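Local coordinates for protein putative phosphohydrolase (Shewanella amazonensis, PDB 3M1T) that is a putative phosphohydrolase of the HDOD family, akin to HD-type phosphodiesterases, and probably takes part in signal transduction, at residues E142-N147 against A179-L184; L185-K190 against H194-I199; L218-Q223 against A241-L246. All coordinates share one frame; numbering follows the deposited sequence. Where two conformers were deposited one is given.

Contact 1. Residues E142-N147 against A179-L184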
# COMPACT_ATOMS: atom_id res chain seq x y z
N GLU A 142 7.17 -5.92 5.26
CA GLU A 142 8.37 -6.55 4.67
C GLU A 142 9.63 -5.78 5.14
O GLU A 142 10.61 -6.33 5.68
CB GLU A 142 8.24 -6.49 3.13
CG GLU A 142 9.15 -7.41 2.34
CD GLU A 142 8.78 -7.50 0.86
OE1 GLU A 142 7.82 -6.85 0.39
OE2 GLU A 142 9.47 -8.25 0.15
N LEU A 143 9.57 -4.47 4.95
CA LEU A 143 10.67 -3.57 5.34
C LEU A 143 10.95 -3.58 6.84
O LEU A 143 12.10 -3.59 7.28
CB LEU A 143 10.40 -2.15 4.82
CG LEU A 143 10.16 -2.08 3.32
CD1 LEU A 143 9.87 -0.66 2.92
CD2 LEU A 143 11.36 -2.67 2.47
N LEU A 144 9.88 -3.60 7.64
CA LEU A 144 10.05 -3.55 9.07
C LEU A 144 10.81 -4.82 9.53
O LEU A 144 11.60 -4.72 10.47
CB LEU A 144 8.67 -3.52 9.76
CG LEU A 144 7.87 -2.25 9.63
CD1 LEU A 144 6.56 -2.43 10.42
CD2 LEU A 144 8.63 -1.05 10.25
N ILE A 145 10.48 -5.98 8.97
CA ILE A 145 11.15 -7.24 9.37
C ILE A 145 12.64 -7.21 9.03
O ILE A 145 13.50 -7.60 9.85
CB ILE A 145 10.45 -8.45 8.84
CG1 ILE A 145 9.06 -8.61 9.52
CG2 ILE A 145 11.33 -9.75 9.04
CD1 ILE A 145 8.28 -9.67 8.95
N VAL A 146 12.96 -6.75 7.84
CA VAL A 146 14.39 -6.63 7.46
C VAL A 146 15.14 -5.71 8.39
O VAL A 146 16.25 -6.01 8.85
CB VAL A 146 14.52 -6.16 6.00
CG1 VAL A 146 16.03 -5.83 5.64
CG2 VAL A 146 13.96 -7.22 5.07
N ASN A 147 14.54 -4.56 8.72
CA ASN A 147 15.20 -3.63 9.61
C ASN A 147 15.24 -4.03 11.06
O ASN A 147 16.23 -3.78 11.73
CB ASN A 147 14.63 -2.25 9.39
CG ASN A 147 15.38 -1.53 8.25
OD1 ASN A 147 15.43 -0.31 8.21
ND2 ASN A 147 15.99 -2.31 7.34
N ALA A 179 2.46 -9.29 7.06
CA ALA A 179 1.15 -8.71 6.90
C ALA A 179 0.67 -8.20 8.27
O ALA A 179 0.11 -7.08 8.41
CB ALA A 179 0.12 -9.66 6.25
N GLU A 180 0.90 -9.00 9.31
CA GLU A 180 0.48 -8.67 10.67
C GLU A 180 1.25 -7.45 11.19
O GLU A 180 0.65 -6.51 11.79
CB GLU A 180 0.67 -9.84 11.58
CG GLU A 180 -0.34 -10.92 11.33
CD GLU A 180 -0.14 -12.13 12.20
OE1 GLU A 180 1.02 -12.47 12.58
OE2 GLU A 180 -1.18 -12.75 12.51
N ILE A 181 2.58 -7.41 11.01
CA ILE A 181 3.36 -6.29 11.52
C ILE A 181 3.10 -5.03 10.67
O ILE A 181 3.08 -3.94 11.24
CB ILE A 181 4.87 -6.59 11.74
CG1 ILE A 181 5.44 -5.58 12.73
CG2 ILE A 181 5.62 -6.74 10.40
CD1 ILE A 181 6.90 -5.90 13.16
N GLY A 182 2.86 -5.17 9.37
CA GLY A 182 2.45 -4.04 8.55
C GLY A 182 1.10 -3.49 9.01
O GLY A 182 0.90 -2.26 9.06
N ALA A 183 0.20 -4.37 9.38
CA ALA A 183 -1.08 -3.94 9.91
C ALA A 183 -0.91 -3.22 11.26
O ALA A 183 -1.56 -2.19 11.54
CB ALA A 183 -2.04 -5.15 10.09
N LEU A 184 -0.06 -3.79 12.09
CA LEU A 184 0.24 -3.17 13.40
C LEU A 184 0.81 -1.80 13.23
O LEU A 184 0.42 -0.89 14.00
CB LEU A 184 1.22 -4.05 14.17
CG LEU A 184 1.41 -3.69 15.61
CD1 LEU A 184 0.19 -4.10 16.43
CD2 LEU A 184 2.70 -4.31 16.21
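Ile181 swings CG1 to the side of its CB opposite the backbone N (chi1 -158°), which leaves CG2 wedged between N and the carbonyl carbon, and the two branches part to meet different residues of 142-147. Both segments lie in the all-helical HDOD domain, on helices 140-148 and 178-188, and the contact joins these two helices through three aliphatic side chains. Leu144 and Ile145, neighbours along the chain, present their side chains to the single isoleucine, each lying at a slant to it. CG2 of Ile181 meets CG1 of Ile145 at 4.0 Å; that CG1 stands beside the backbone N of Ile145 (chi1 -67°), and although its CB does not head straight for the other helix, the end of the branch comes nearer to it. Backbones stay well apart, with Leu144 CA and Ile181 CA 7.6 Å from each other; side-chain carbons span the gap, and no hydrogen bond crosses it. Apolar neighbours extend the contact: Ile181 also touches Leu7 of helix 5-8, Ile145 reaches Leu174 of helix 166-174, and Leu144 rests on Leu185, one turn beyond Ile181. On the Leu144 side, CD1 does the touching, lying 4.1 Å from Ile181 CG1 and 3.9 Å from the carbonyl oxygen Ile181 O.

Contact 2. Residues L185-K190 against H194-I199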
# COMPACT_ATOMS: atom_id res chain seq x y z
N LEU A 185 1.69 -1.60 12.27
CA LEU A 185 2.27 -0.25 11.96
C LEU A 185 1.12 0.68 11.56
O LEU A 185 1.03 1.82 12.06
CB LEU A 185 3.32 -0.31 10.85
CG LEU A 185 4.00 1.02 10.55
CD1 LEU A 185 4.79 1.52 11.78
CD2 LEU A 185 4.83 0.96 9.30
N ALA A 186 0.29 0.24 10.62
CA ALA A 186 -0.82 1.09 10.15
C ALA A 186 -1.71 1.46 11.31
O ALA A 186 -2.16 2.60 11.39
CB ALA A 186 -1.61 0.38 9.05
N GLN A 187 -1.98 0.54 12.20
CA GLN A 187 -2.79 0.80 13.37
C GLN A 187 -2.09 1.85 14.27
O GLN A 187 -2.71 2.83 14.74
CB GLN A 187 -3.03 -0.47 14.14
CG GLN A 187 -4.01 -0.32 15.27
CD GLN A 187 -4.24 -1.63 15.94
OE1 GLN A 187 -3.35 -2.11 16.66
NE2 GLN A 187 -5.36 -2.29 15.59
N SER A 188 -0.79 1.66 14.49
CA SER A 188 -0.04 2.58 15.34
C SER A 188 -0.00 4.00 14.77
O SER A 188 0.03 5.00 15.52
CB SER A 188 1.37 2.04 15.51
OG SER A 188 2.22 2.85 16.31
N TRP A 189 0.05 4.10 13.45
CA TRP A 189 0.10 5.35 12.73
C TRP A 189 -1.31 5.94 12.49
O TRP A 189 -1.42 6.94 11.80
CB TRP A 189 0.88 5.24 11.46
CG TRP A 189 2.37 5.13 11.58
CD1 TRP A 189 3.08 5.08 12.73
CD2 TRP A 189 3.33 5.08 10.50
NE1 TRP A 189 4.44 4.99 12.42
CE2 TRP A 189 4.60 4.99 11.07
CE3 TRP A 189 3.21 5.04 9.11
CZ2 TRP A 189 5.76 4.91 10.30
CZ3 TRP A 189 4.36 4.95 8.34
CH2 TRP A 189 5.61 4.90 8.95
N LYS A 190 -2.28 5.34 13.10
CA LYS A 190 -3.65 5.89 13.24
C LYS A 190 -4.42 5.90 11.94
O LYS A 190 -5.32 6.74 11.71
CB LYS A 190 -3.62 7.28 13.93
CG LYS A 190 -2.81 7.27 15.24
CD LYS A 190 -2.92 8.60 16.05
CE LYS A 190 -1.99 8.60 17.24
NZ LYS A 190 -2.14 9.88 17.98
N HIS A 194 -10.54 -0.42 8.96
CA HIS A 194 -10.72 -1.05 7.66
C HIS A 194 -9.39 -1.29 6.93
O HIS A 194 -9.15 -2.35 6.36
CB HIS A 194 -11.63 -0.21 6.72
CG HIS A 194 -13.04 -0.19 7.12
ND1 HIS A 194 -13.74 -1.32 7.49
CD2 HIS A 194 -13.92 0.84 7.19
CE1 HIS A 194 -14.97 -0.97 7.83
NE2 HIS A 194 -15.11 0.34 7.64
N LEU A 195 -8.56 -0.25 6.92
CA LEU A 195 -7.26 -0.33 6.30
C LEU A 195 -6.42 -1.40 6.97
O LEU A 195 -5.73 -2.21 6.33
CB LEU A 195 -6.58 1.04 6.30
CG LEU A 195 -7.18 2.02 5.29
CD1 LEU A 195 -6.58 3.41 5.49
CD2 LEU A 195 -6.90 1.60 3.85
N VAL A 196 -6.35 -1.34 8.31
CA VAL A 196 -5.57 -2.29 9.10
C VAL A 196 -5.97 -3.75 8.76
O VAL A 196 -5.10 -4.58 8.51
CB VAL A 196 -5.72 -2.00 10.62
CG1 VAL A 196 -5.04 -3.12 11.46
CG2 VAL A 196 -5.16 -0.58 10.89
N LYS A 197 -7.26 -4.01 8.73
CA LYS A 197 -7.75 -5.38 8.48
C LYS A 197 -7.43 -5.80 7.04
O LYS A 197 -7.07 -6.97 6.80
CB LYS A 197 -9.21 -5.45 8.75
CG LYS A 197 -9.76 -6.88 8.55
CD LYS A 197 -11.28 -6.87 8.70
CE LYS A 197 -11.85 -8.28 8.66
NZ LYS A 197 -13.32 -8.20 8.77
N GLY A 198 -7.47 -4.85 6.11
CA GLY A 198 -7.10 -5.16 4.69
C GLY A 198 -5.67 -5.62 4.60
O GLY A 198 -5.38 -6.67 4.02
N ILE A 199 -4.77 -4.87 5.24
CA ILE A 199 -3.36 -5.23 5.28
C ILE A 199 -3.16 -6.60 5.94
O ILE A 199 -2.42 -7.45 5.43
CB ILE A 199 -2.52 -4.13 6.02
CG1 ILE A 199 -2.70 -2.80 5.29
CG2 ILE A 199 -1.05 -4.56 6.09
CD1 ILE A 199 -2.27 -1.60 6.18
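Ala186 and Gln187, the residues that meet Val196 and Ile199, lie in a helical turn closed by the short bond from Trp189 N to Leu185 O, 2.8 Å. The approach is close, with Ala186 CA and Val196 CA 5.9 Å apart, a spacing that the small alanine permits. Val196 does much of the touching with a single methyl. Its CG1 is anti to the backbone N (chi1 173°), which turns CG2 onto the other helix, where it settles against main chain as much as side chain: it lies 3.6 Å from Gln187 N and also meets Gln187 CA and Ala186 C. Gln187, exposed at the rim of the contact, adds its CB to the same methyl. Trp189 is where helical backbone angles end, and the chain then reverses: Lys190, with positive phi (71°), is the C-prime residue of a Schellman motif, its N bonded to Gln187 O at 3.0 Å while Phe191 N returns to Ala186 O. This cap ends helix 178-188 and turns the chain into helix 193-200, so the contact is the packing of two consecutive helices across a tight connection within the HDOD domain. One turn on from Val196, Ile199 carries CG1 beside its own N (chi1 -59°) and extends CD1 to Ala186 CB, 3.5 Å away, a snug methyl-to-methyl contact. Ile199 also packs on Leu137 of helix 128-137, which meets helix 193-200 here. Elsewhere on the helix end, the indole of Trp189 is fixed by NE1 bonding to Pro15 O, and Leu185 CD1 sits 3.4 Å above the ring plane, displaced toward its rim.

Contact 3. Residues L218-Q223 against A241-L246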
# COMPACT_ATOMS: atom_id res chain seq x y z
N LEU A 218 -6.32 -6.42 -2.20
CA LEU A 218 -4.88 -6.54 -2.11
C LEU A 218 -4.41 -7.87 -2.68
O LEU A 218 -3.44 -7.92 -3.48
CB LEU A 218 -4.33 -6.38 -0.69
CG LEU A 218 -4.25 -5.00 -0.12
CD1 LEU A 218 -3.78 -5.18 1.35
CD2 LEU A 218 -3.31 -4.10 -0.97
N ALA A 219 -5.08 -8.94 -2.30
CA ALA A 219 -4.65 -10.27 -2.78
C ALA A 219 -4.64 -10.33 -4.31
O ALA A 219 -3.67 -10.81 -4.94
CB ALA A 219 -5.54 -11.34 -2.19
N MSE A 220 -5.72 -9.83 -4.90
CA MSE A 220 -5.89 -9.82 -6.35
C MSE A 220 -4.86 -8.92 -7.03
O MSE A 220 -4.14 -9.32 -7.95
CB MSE A 220 -7.31 -9.43 -6.69
CG MSE A 220 -7.53 -9.25 -8.19
SE MSE A 220 -9.39 -9.58 -8.60
CE MSE A 220 -9.20 -9.74 -10.56
N ALA A 221 -4.72 -7.70 -6.50
CA ALA A 221 -3.84 -6.67 -7.06
C ALA A 221 -2.37 -7.13 -6.98
O ALA A 221 -1.59 -6.94 -7.92
CB ALA A 221 -4.05 -5.33 -6.33
N LYS A 222 -1.99 -7.76 -5.86
CA LYS A 222 -0.63 -8.27 -5.71
C LYS A 222 -0.26 -9.33 -6.74
O LYS A 222 0.84 -9.34 -7.25
CB LYS A 222 -0.40 -8.83 -4.31
CG LYS A 222 -0.35 -7.78 -3.23
CD LYS A 222 -0.29 -8.42 -1.87
CE LYS A 222 1.02 -9.14 -1.59
NZ LYS A 222 0.96 -9.94 -0.33
N GLN A 223 -1.21 -10.23 -6.96
CA GLN A 223 -1.02 -11.32 -7.93
C GLN A 223 -0.94 -10.76 -9.33
O GLN A 223 -0.08 -11.19 -10.13
CB GLN A 223 -2.10 -12.37 -7.77
CG GLN A 223 -1.78 -13.67 -8.61
CD GLN A 223 -2.55 -14.90 -8.26
OE1 GLN A 223 -3.23 -14.96 -7.24
NE2 GLN A 223 -2.49 -15.93 -9.16
N ALA A 241 -10.00 -13.98 -14.08
CA ALA A 241 -11.13 -14.77 -13.56
C ALA A 241 -10.67 -15.75 -12.47
O ALA A 241 -11.33 -15.89 -11.46
CB ALA A 241 -11.89 -15.54 -14.68
N GLN A 242 -9.51 -16.38 -12.66
CA GLN A 242 -8.99 -17.35 -11.70
C GLN A 242 -8.57 -16.62 -10.44
O GLN A 242 -8.78 -17.09 -9.31
CB GLN A 242 -7.73 -18.07 -12.25
CG GLN A 242 -7.88 -18.84 -13.49
CD GLN A 242 -6.54 -19.38 -13.99
OE1 GLN A 242 -5.94 -18.84 -14.92
NE2 GLN A 242 -6.07 -20.46 -13.36
N ILE A 243 -8.02 -15.41 -10.60
CA ILE A 243 -7.58 -14.63 -9.45
C ILE A 243 -8.77 -14.14 -8.62
O ILE A 243 -8.75 -14.14 -7.36
CB ILE A 243 -6.68 -13.47 -9.83
CG1 ILE A 243 -5.39 -13.95 -10.51
CG2 ILE A 243 -6.24 -12.68 -8.56
CD1 ILE A 243 -4.57 -12.91 -11.14
N ASN A 244 -9.82 -13.70 -9.29
CA ASN A 244 -11.09 -13.35 -8.65
C ASN A 244 -11.54 -14.44 -7.66
O ASN A 244 -11.93 -14.12 -6.52
CB ASN A 244 -12.16 -13.20 -9.73
CG ASN A 244 -12.86 -11.86 -9.72
OD1 ASN A 244 -12.50 -10.89 -8.96
ND2 ASN A 244 -13.87 -11.78 -10.57
N ILE A 245 -11.51 -15.70 -8.11
CA ILE A 245 -11.84 -16.87 -7.28
C ILE A 245 -10.86 -17.12 -6.13
O ILE A 245 -11.30 -17.39 -5.00
CB ILE A 245 -11.94 -18.15 -8.14
CG1 ILE A 245 -13.17 -18.05 -9.04
CG2 ILE A 245 -12.18 -19.44 -7.30
CD1 ILE A 245 -13.15 -19.06 -10.22
N LEU A 246 -9.57 -17.11 -6.39
CA LEU A 246 -8.57 -17.30 -5.36
C LEU A 246 -8.77 -16.22 -4.30
O LEU A 246 -8.73 -16.53 -3.10
CB LEU A 246 -7.15 -17.20 -5.89
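An alpha-alpha hairpin brings together helices 213-227 and 236-247, whose segments here run roughly antiparallel at 144° with their axes 9.2 Å apart at closest approach. Ile243 inserts between Met220 and Gln223, which stand one turn apart on the opposing helix. Its CG2, anti to the backbone N, noses into the base of Met220, 3.6 Å from CA and 3.7 Å from CG. The other branch turns to Gln223: there the glutamine stretches out (chi1 -170°) and lays one face of its terminal amide over the isoleucine, with Ile243 CG1 3.7 Å from Gln223 CD and nearly straight above the amide plane. Ile243 CD1 touches the aliphatic part of the same chain, 3.8 Å from Gln223 CG. Met220, present as selenomethionine, is also extended, and its end passes Ile243 to reach Asn244. In one of the two conformers of Asn244, the selenium SE of Met220 lies 3.4 Å from Asn244 OD1, a contact that remains doubtful. Asn244 has its polar partners elsewhere, ND2 bonding Val251 O. Met220 also touches Leu120 of helix 103-124, linking the hairpin to the rest of the protein. No hydrogen bond joins the two segments, and their cohesion here probably rests on dispersion and shape, with the glutamine contributing methylene carbons and the face of its amide rather than a hydrogen bond.

In the fold
Following the chain, helix 140-148 is met first, and contact 1 closes a loop of 31 residues, largely helical, when helix 178-188 returns to it. That helix then runs straight into contact 2, where a three-residue spacer brings helix 193-200 back alongside. The two contacts therefore share helix 178-188 and touch directly, as Gly182 and Ala183 pack on Ile199. Contact 3 pairs helices 213-227 and 236-247, closing a later loop of 17 residues, farther from the middle of the protein. The three follow in series, with none enclosing or crossing another. Leu218, resting on Gly198 and Ile199, joins contact 3 to contact 2, whereas contacts 1 and 3 do not touch.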